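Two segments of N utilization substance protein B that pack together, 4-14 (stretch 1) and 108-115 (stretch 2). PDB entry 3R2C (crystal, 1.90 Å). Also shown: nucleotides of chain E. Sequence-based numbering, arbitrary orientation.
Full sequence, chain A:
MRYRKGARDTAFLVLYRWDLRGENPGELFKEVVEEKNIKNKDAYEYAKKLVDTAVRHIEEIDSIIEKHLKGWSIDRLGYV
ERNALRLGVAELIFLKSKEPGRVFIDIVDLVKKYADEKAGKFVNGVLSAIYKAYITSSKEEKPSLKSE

Stretch 1 4-14: RKGARDTAFLV
Stretch 2 (108-115) VDLVKKYA

Two helices of one chain pack through Leu 110, Phe 12 and Tyr 114. Stretch 1 is helical from Arg 4 to Val 14, within a longer helix. Stretch 2 is the end of a helix that begins earlier in the chain. It stays helical through Tyr 114, and Ala 115 leaves with phi/psi of -125/-129°. The axes approach to 10.8 Å with a signed crossing angle of -56°, so the N-to-C directions diverge by 56°. The register is set by Asp 9 and Leu 110, whose CA atoms are 7.0 Å apart. Together the stretches bury 331 Å².

Leu 110 points toward stretch 1 and has the largest covered area of any residue here. Its rotamer is mt (-77°, 159°). Its CD1 lies 4.1 Å from Phe 12 CB and 4.0 Å from Arg 8 O. Its CD2 reaches the side chain of Asp 9, with Leu 110 CD2 3.3 Å from Asp 9 OD1.

Phe 12 also points toward its partner helix, with chi1 t (165°) and chi2 82°. Tyr 114 has chi1 m and chi2 -60°. The two ring planes are only 5° from parallel, but the centroids are 5.7 Å apart. The rings are therefore slid sideways and barely overlap. Their closest atoms are Phe 12 CE2 and Tyr 114 CD2, at 3.6 Å. Leu 13, rotamer mt, adds a looser contact: its CD2 is 4.3 Å from Tyr 114 CZ.

The Tyr 114 hydroxyl carries the contact into polar ground. Tyr 114 OH donates a hydrogen bond to Asp 9 OD1 at 2.8 Å, and this oxygen lies at the edge of the tyrosine ring, near its plane. Asp 9 has chi1 t (174°); its CA-to-CB bond points sideways, yet its carboxylate comes nearer. Lys 113 NZ is 4.5 Å from Asp 9 OD1, too far for a salt bridge. A water closes the gap, accepting from Lys 113 NZ at 2.8 Å and donating to Asp 9 OD1 at 2.9 Å.

One turn before Asp 9, Lys 5 is extended through chi3 (ttt), then turns at chi4 (p, 68°). Lys 5 NZ forms a salt bridge with Asp 109 OD2 at 2.7 Å. Asp 109 has chi1 -90° and chi2 0°. Both its oxygens also take base protons: G2 N1 donates to Asp 109 OD2 at 2.7 Å, and C5 N4 donates to Asp 109 OD1 at 2.8 Å. The polar edge is thus shared with RNA.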

ATOM      1  N   ARG A   4       2.422 -16.846   7.285  1.00 13.02           N
ATOM      2  CA  ARG A   4       2.710 -15.426   7.536  1.00 19.97           C
ATOM      3  C   ARG A   4       3.065 -14.628   6.273  1.00 16.67           C
ATOM      4  O   ARG A   4       2.946 -13.406   6.268  1.00 15.72           O
ATOM      5  CB  ARG A   4       3.818 -15.276   8.573  1.00 21.40           C
ATOM      6  CG  ARG A   4       3.376 -15.685   9.970  1.00 21.85           C
ATOM      7  CD  ARG A   4       4.524 -15.616  10.932  1.00 26.43           C
ATOM      8  NE  ARG A   4       4.100 -15.872  12.304  1.00 35.18           N
ATOM      9  CZ  ARG A   4       4.911 -15.808  13.357  1.00 42.40           C
ATOM     10  NH1 ARG A   4       6.191 -15.497  13.191  1.00 42.08           N
ATOM     11  NH2 ARG A   4       4.443 -16.050  14.573  1.00 45.77           N
ATOM     12  N   LYS A   5       3.510 -15.299   5.210  1.00 18.94           N
ATOM     13  CA  LYS A   5       3.747 -14.605   3.946  1.00 18.97           C
ATOM     14  C   LYS A   5       2.434 -14.019   3.423  1.00 16.55           C
ATOM     15  O   LYS A   5       2.369 -12.847   3.043  1.00 12.48           O
ATOM     16  CB  LYS A   5       4.348 -15.541   2.896  1.00 16.56           C
ATOM     17  CG  LYS A   5       4.742 -14.856   1.598  1.00 13.62           C
ATOM     18  CD  LYS A   5       5.473 -15.854   0.660  1.00 17.66           C
ATOM     19  CE  LYS A   5       5.836 -15.225  -0.693  1.00 15.50           C
ATOM     20  NZ  LYS A   5       6.886 -14.165  -0.538  1.00 21.54           N
ATOM     21  N   GLY A   6       1.388 -14.837   3.397  1.00 18.04           N
ATOM     22  CA  GLY A   6       0.077 -14.364   2.987  1.00 18.87           C
ATOM     23  C   GLY A   6      -0.450 -13.277   3.914  1.00 18.24           C
ATOM     24  O   GLY A   6      -1.084 -12.323   3.466  1.00 18.46           O
ATOM     25  N   ALA A   7      -0.190 -13.409   5.208  1.00 15.67           N
ATOM     26  CA  ALA A   7      -0.685 -12.420   6.179  1.00 14.62           C
ATOM     27  C   ALA A   7      -0.017 -11.060   5.961  1.00 15.78           C
ATOM     28  O   ALA A   7      -0.651 -10.016   6.116  1.00 13.62           O
ATOM     29  CB  ALA A   7      -0.436 -12.906   7.595  1.00 13.93           C
ATOM     30  N   ARG A   8       1.263 -11.080   5.605  1.00 14.56           N
ATOM     31  CA  ARG A   8       1.989  -9.850   5.276  1.00 17.99           C
ATOM     32  C   ARG A   8       1.435  -9.192   4.011  1.00 16.00           C
ATOM     33  O   ARG A   8       1.346  -7.965   3.935  1.00 16.91           O
ATOM     34  CB  ARG A   8       3.483 -10.145   5.126  1.00 12.27           C
ATOM     35  CG  ARG A   8       4.125 -10.460   6.466  1.00 12.63           C
ATOM     36  CD  ARG A   8       5.534 -11.055   6.328  1.00 15.08           C
ATOM     37  NE  ARG A   8       6.011 -11.525   7.630  1.00 15.52           N
ATOM     38  CZ  ARG A   8       6.512 -12.734   7.866  1.00 16.71           C
ATOM     39  NH1 ARG A   8       6.665 -13.614   6.869  1.00 14.98           N
ATOM     40  NH2 ARG A   8       6.886 -13.060   9.095  1.00 12.43           N
ATOM     41  N   ASP A   9       1.053  -9.994   3.021  1.00 11.76           N
ATOM     42  CA  ASP A   9       0.399  -9.429   1.844  1.00 17.25           C
ATOM     43  C   ASP A   9      -0.933  -8.745   2.218  1.00 15.14           C
ATOM     44  O   ASP A   9      -1.220  -7.623   1.782  1.00 11.01           O
ATOM     45  CB  ASP A   9       0.162 -10.501   0.778  1.00 18.40           C
ATOM     46  CG  ASP A   9      -0.654  -9.971  -0.407  1.00 32.84           C
ATOM     47  OD1 ASP A   9      -0.074  -9.270  -1.263  1.00 27.81           O
ATOM     48  OD2 ASP A   9      -1.876 -10.234  -0.476  1.00 32.04           O
ATOM     49  N   THR A  10      -1.741  -9.408   3.039  1.00 14.67           N
ATOM     50  CA  THR A  10      -2.995  -8.804   3.498  1.00 15.29           C
ATOM     51  C   THR A  10      -2.742  -7.480   4.207  1.00 14.49           C
ATOM     52  O   THR A  10      -3.393  -6.473   3.916  1.00 16.48           O
ATOM     53  CB  THR A  10      -3.739  -9.755   4.450  1.00 15.86           C
ATOM     54  OG1 THR A  10      -4.086 -10.947   3.732  1.00 15.76           O
ATOM     55  CG2 THR A  10      -4.996  -9.102   5.007  1.00 17.94           C
ATOM     56  N   ALA A  11      -1.800  -7.487   5.145  1.00 11.04           N
ATOM     57  CA  ALA A  11      -1.511  -6.311   5.947  1.00 12.71           C
ATOM     58  C   ALA A  11      -0.981  -5.178   5.062  1.00 16.12           C
ATOM     59  O   ALA A  11      -1.376  -4.016   5.226  1.00 13.72           O
ATOM     60  CB  ALA A  11      -0.493  -6.649   7.040  1.00 13.21           C
ATOM     61  N   PHE A  12      -0.096  -5.515   4.120  1.00 13.60           N
ATOM     62  CA  PHE A  12       0.405  -4.506   3.182  1.00  9.45           C
ATOM     63  C   PHE A  12      -0.740  -3.856   2.386  1.00 11.71           C
ATOM     64  O   PHE A  12      -0.793  -2.624   2.241  1.00 13.98           O
ATOM     65  CB  PHE A  12       1.413  -5.099   2.194  1.00  7.96           C
ATOM     66  CG  PHE A  12       1.657  -4.206   1.015  1.00 13.78           C
ATOM     67  CD1 PHE A  12       2.552  -3.155   1.110  1.00 10.77           C
ATOM     68  CD2 PHE A  12       0.970  -4.404  -0.183  1.00 15.81           C
ATOM     69  CE1 PHE A  12       2.763  -2.300   0.024  1.00 17.10           C
ATOM     70  CE2 PHE A  12       1.173  -3.566  -1.263  1.00 16.36           C
ATOM     71  CZ  PHE A  12       2.073  -2.502  -1.156  1.00 17.59           C
ATOM     72  N   LEU A  13      -1.653  -4.677   1.879  1.00 12.31           N
ATOM     73  CA  LEU A  13      -2.773  -4.171   1.090  1.00 12.67           C
ATOM     74  C   LEU A  13      -3.617  -3.215   1.917  1.00 18.34           C
ATOM     75  O   LEU A  13      -4.105  -2.198   1.402  1.00 15.16           O
ATOM     76  CB  LEU A  13      -3.645  -5.323   0.558  1.00 14.94           C
ATOM     77  CG  LEU A  13      -2.918  -6.222  -0.456  1.00 27.15           C
ATOM     78  CD1 LEU A  13      -3.818  -7.341  -0.976  1.00 30.83           C
ATOM     79  CD2 LEU A  13      -2.374  -5.401  -1.629  1.00 28.79           C
ATOM     80  N   VAL A  14      -3.787  -3.532   3.197  1.00 12.66           N
ATOM     81  CA  VAL A  14      -4.579  -2.669   4.062  1.00 11.96           C
ATOM     82  C   VAL A  14      -3.878  -1.326   4.290  1.00 14.59           C
ATOM     83  O   VAL A  14      -4.506  -0.289   4.151  1.00 13.81           O
ATOM     84  CB  VAL A  14      -4.983  -3.361   5.386  1.00 18.43           C
ATOM     85  CG1 VAL A  14      -5.703  -2.372   6.321  1.00 13.15           C
ATOM     86  CG2 VAL A  14      -5.914  -4.569   5.089  1.00 14.70           C
ATOM     87  N   VAL A 108      10.341  -7.463   0.612  1.00 13.91           N
ATOM     88  CA  VAL A 108      10.958  -7.151  -0.668  1.00 16.06           C
ATOM     89  C   VAL A 108      10.239  -7.871  -1.828  1.00 11.89           C
ATOM     90  O   VAL A 108      10.096  -7.305  -2.914  1.00 16.23           O
ATOM     91  CB  VAL A 108      12.493  -7.463  -0.623  1.00 21.21           C
ATOM     92  CG1 VAL A 108      13.152  -7.278  -1.991  1.00 18.12           C
ATOM     93  CG2 VAL A 108      13.174  -6.568   0.424  1.00 18.53           C
ATOM     94  N   ASP A 109       9.760  -9.094  -1.601  1.00 14.70           N
ATOM     95  CA  ASP A 109       8.937  -9.780  -2.608  1.00 18.04           C
ATOM     96  C   ASP A 109       7.709  -8.937  -2.961  1.00 18.21           C
ATOM     97  O   ASP A 109       7.338  -8.830  -4.134  1.00 17.38           O
ATOM     98  CB  ASP A 109       8.426 -11.141  -2.117  1.00 17.39           C
ATOM     99  CG  ASP A 109       9.371 -12.295  -2.435  1.00 22.44           C
ATOM    100  OD1 ASP A 109      10.441 -12.084  -3.039  1.00 21.23           O
ATOM    101  OD2 ASP A 109       9.014 -13.441  -2.094  1.00 18.90           O
ATOM    102  N   LEU A 110       7.055  -8.376  -1.945  1.00 17.61           N
ATOM    103  CA  LEU A 110       5.858  -7.568  -2.174  1.00 16.12           C
ATOM    104  C   LEU A 110       6.203  -6.334  -2.986  1.00 14.14           C
ATOM    105  O   LEU A 110       5.453  -5.928  -3.880  1.00 15.20           O
ATOM    106  CB  LEU A 110       5.249  -7.112  -0.844  1.00 16.13           C
ATOM    107  CG  LEU A 110       4.463  -8.168  -0.073  1.00 25.30           C
ATOM    108  CD1 LEU A 110       4.376  -7.769   1.398  1.00 24.28           C
ATOM    109  CD2 LEU A 110       3.078  -8.365  -0.662  1.00 31.01           C
ATOM    110  N   VAL A 111       7.319  -5.701  -2.639  1.00 10.79           N
ATOM    111  CA  VAL A 111       7.718  -4.485  -3.347  1.00 13.17           C
ATOM    112  C   VAL A 111       8.039  -4.818  -4.807  1.00 19.47           C
ATOM    113  O   VAL A 111       7.660  -4.094  -5.735  1.00 17.64           O
ATOM    114  CB  VAL A 111       8.907  -3.801  -2.668  1.00 16.57           C
ATOM    115  CG1 VAL A 111       9.392  -2.618  -3.517  1.00 11.58           C
ATOM    116  CG2 VAL A 111       8.500  -3.332  -1.253  1.00 15.31           C
ATOM    117  N   LYS A 112       8.706  -5.943  -5.014  1.00 16.96           N
ATOM    118  CA  LYS A 112       9.061  -6.352  -6.360  1.00 18.89           C
ATOM    119  C   LYS A 112       7.820  -6.733  -7.161  1.00 20.92           C
ATOM    120  O   LYS A 112       7.769  -6.550  -8.373  1.00 21.40           O
ATOM    121  CB  LYS A 112      10.066  -7.501  -6.299  1.00 18.38           C
ATOM    122  CG  LYS A 112      11.473  -6.988  -6.006  1.00 26.73           C
ATOM    123  CD  LYS A 112      12.427  -8.091  -5.579  1.00 34.07           C
ATOM    124  CE  LYS A 112      12.373  -9.298  -6.485  1.00 37.65           C
ATOM    125  NZ  LYS A 112      13.457 -10.260  -6.129  1.00 35.60           N
ATOM    126  N   LYS A 113       6.803  -7.232  -6.475  1.00 15.56           N
ATOM    127  CA  LYS A 113       5.603  -7.695  -7.154  1.00 21.75           C
ATOM    128  C   LYS A 113       4.724  -6.538  -7.610  1.00 27.11           C
ATOM    129  O   LYS A 113       4.180  -6.581  -8.709  1.00 23.77           O
ATOM    130  CB  LYS A 113       4.794  -8.603  -6.235  1.00 20.86           C
ATOM    131  CG  LYS A 113       3.446  -9.045  -6.808  1.00 24.95           C
ATOM    132  CD  LYS A 113       2.719  -9.880  -5.764  1.00 29.68           C
ATOM    133  CE  LYS A 113       1.570 -10.685  -6.351  1.00 33.05           C
ATOM    134  NZ  LYS A 113       0.711 -11.257  -5.262  1.00 33.35           N
ATOM    135  N   TYR A 114       4.569  -5.514  -6.775  1.00 17.02           N
ATOM    136  CA  TYR A 114       3.654  -4.428  -7.107  1.00 17.28           C
ATOM    137  C   TYR A 114       4.373  -3.186  -7.626  1.00 20.85           C
ATOM    138  O   TYR A 114       3.724  -2.268  -8.118  1.00 23.69           O
ATOM    139  CB  TYR A 114       2.786  -4.067  -5.895  1.00 19.03           C
ATOM    140  CG  TYR A 114       1.937  -5.213  -5.385  1.00 19.60           C
ATOM    141  CD1 TYR A 114       0.985  -5.828  -6.206  1.00 20.13           C
ATOM    142  CD2 TYR A 114       2.067  -5.665  -4.077  1.00 20.10           C
ATOM    143  CE1 TYR A 114       0.190  -6.880  -5.730  1.00 21.26           C
ATOM    144  CE2 TYR A 114       1.276  -6.706  -3.592  1.00 25.15           C
ATOM    145  CZ  TYR A 114       0.348  -7.311  -4.422  1.00 25.17           C
ATOM    146  OH  TYR A 114      -0.427  -8.339  -3.931  1.00 30.22           O
ATOM    147  N   ALA A 115       5.695  -3.145  -7.479  1.00 15.65           N
ATOM    148  CA  ALA A 115       6.515  -2.087  -8.062  1.00 20.54           C
ATOM    149  C   ALA A 115       7.595  -2.763  -8.928  1.00 23.72           C
ATOM    150  O   ALA A 115       7.262  -3.605  -9.749  1.00 20.72           O
ATOM    151  CB  ALA A 115       7.127  -1.193  -6.975  1.00 18.78           C
TER
ATOM    152  P     C E   5      20.475 -11.323   0.818  1.00 30.03           P
ATOM    153  OP1   C E   5      20.747 -12.588   0.103  1.00 31.22           O
ATOM    154  OP2   C E   5      21.441 -10.857   1.838  1.00 30.84           O
ATOM    155  O5'   C E   5      20.198 -10.161  -0.229  1.00 28.60           O
ATOM    156  C5'   C E   5      20.799 -10.178  -1.509  1.00 32.68           C
ATOM    157  C4'   C E   5      20.020  -9.349  -2.492  1.00 29.46           C
ATOM    158  O4'   C E   5      18.728  -9.987  -2.754  1.00 25.20           O
ATOM    159  C3'   C E   5      19.709  -7.910  -2.046  1.00 18.53           C
ATOM    160  O3'   C E   5      19.913  -7.010  -3.144  1.00 25.33           O
ATOM    161  C2'   C E   5      18.222  -7.981  -1.680  1.00 21.97           C
ATOM    162  O2'   C E   5      17.526  -6.759  -1.792  1.00 20.66           O
ATOM    163  C1'   C E   5      17.714  -9.010  -2.684  1.00 23.33           C
ATOM    164  N1    C E   5      16.408  -9.641  -2.324  1.00 24.84           N
ATOM    165  C2    C E   5      15.498  -9.910  -3.358  1.00 28.32           C
ATOM    166  O2    C E   5      15.835  -9.692  -4.524  1.00 25.26           O
ATOM    167  N3    C E   5      14.281 -10.431  -3.088  1.00 20.84           N
ATOM    168  C4    C E   5      13.919 -10.656  -1.836  1.00 20.11           C
ATOM    169  N4    C E   5      12.694 -11.159  -1.647  1.00 16.68           N
ATOM    170  C5    C E   5      14.801 -10.378  -0.750  1.00 19.82           C
ATOM    171  C6    C E   5      16.012  -9.865  -1.042  1.00 20.36           C
ATOM    172  P     G E   2      12.664 -23.429   2.056  1.00 36.85           P
ATOM    173  OP1   G E   2      12.432 -24.058   0.766  1.00 31.21           O
ATOM    174  OP2   G E   2      13.168 -24.251   3.185  1.00 41.53           O
ATOM    175  O5'   G E   2      13.578 -22.144   1.865  1.00 35.19           O
ATOM    176  C5'   G E   2      14.829 -22.201   1.202  1.00 35.16           C
ATOM    177  C4'   G E   2      15.213 -20.838   0.670  1.00 27.16           C
ATOM    178  O4'   G E   2      14.321 -20.465  -0.413  1.00 24.15           O
ATOM    179  C3'   G E   2      15.080 -19.678   1.657  1.00 23.67           C
ATOM    180  O3'   G E   2      16.172 -19.581   2.552  1.00 35.12           O
ATOM    181  C2'   G E   2      14.943 -18.470   0.739  1.00 26.64           C
ATOM    182  O2'   G E   2      16.211 -18.045   0.264  1.00 32.73           O
ATOM    183  C1'   G E   2      14.147 -19.059  -0.433  1.00 26.74           C
ATOM    184  N9    G E   2      12.703 -18.753  -0.337  1.00 20.17           N
ATOM    185  C8    G E   2      11.723 -19.491   0.274  1.00 19.14           C
ATOM    186  N7    G E   2      10.550 -18.925   0.200  1.00 21.24           N
ATOM    187  C5    G E   2      10.766 -17.743  -0.492  1.00 17.77           C
ATOM    188  C6    G E   2       9.857 -16.719  -0.871  1.00 17.72           C
ATOM    189  O6    G E   2       8.632 -16.668  -0.662  1.00 16.80           O
ATOM    190  N1    G E   2      10.492 -15.698  -1.571  1.00 11.84           N
ATOM    191  C2    G E   2      11.837 -15.662  -1.846  1.00 18.07           C
ATOM    192  N2    G E   2      12.254 -14.598  -2.534  1.00 14.17           N
ATOM    193  N3    G E   2      12.698 -16.612  -1.492  1.00 16.79           N
ATOM    194  C4    G E   2      12.095 -17.617  -0.825  1.00 19.03           C
ATOM    195  O5'   G E   1       8.349 -24.151   5.360  1.00 41.05           O
ATOM    196  C5'   G E   1       8.148 -24.171   3.951  1.00 38.90           C
ATOM    197  C4'   G E   1       9.049 -23.187   3.250  1.00 32.39           C
ATOM    198  O4'   G E   1       8.645 -21.830   3.605  1.00 32.93           O
ATOM    199  C3'   G E   1      10.525 -23.274   3.618  1.00 30.71           C
ATOM    200  O3'   G E   1      11.273 -22.771   2.516  1.00 40.13           O
ATOM    201  C2'   G E   1      10.601 -22.295   4.792  1.00 30.14           C
ATOM    202  O2'   G E   1      11.897 -21.833   5.114  1.00 29.76           O
ATOM    203  C1'   G E   1       9.707 -21.173   4.263  1.00 25.42           C
ATOM    204  N9    G E   1       9.133 -20.294   5.280  1.00 27.17           N
ATOM    205  C8    G E   1       8.739 -20.486   6.586  1.00 24.56           C
ATOM    206  N7    G E   1       8.231 -19.396   7.116  1.00 23.63           N
ATOM    207  C5    G E   1       8.288 -18.449   6.102  1.00 21.75           C
ATOM    208  C6    G E   1       7.903 -17.075   6.045  1.00 24.15           C
ATOM    209  O6    G E   1       7.409 -16.395   6.935  1.00 24.72           O
ATOM    210  N1    G E   1       8.141 -16.497   4.800  1.00 21.86           N
ATOM    211  C2    G E   1       8.701 -17.165   3.740  1.00 29.14           C
ATOM    212  N2    G E   1       8.885 -16.491   2.601  1.00 26.10           N
ATOM    213  N3    G E   1       9.072 -18.428   3.784  1.00 28.09           N
ATOM    214  C4    G E   1       8.840 -18.995   4.978  1.00 26.72           C
HETATM  215  O   HOH W   1       1.780 -11.006  -2.684  1.00 38.65           O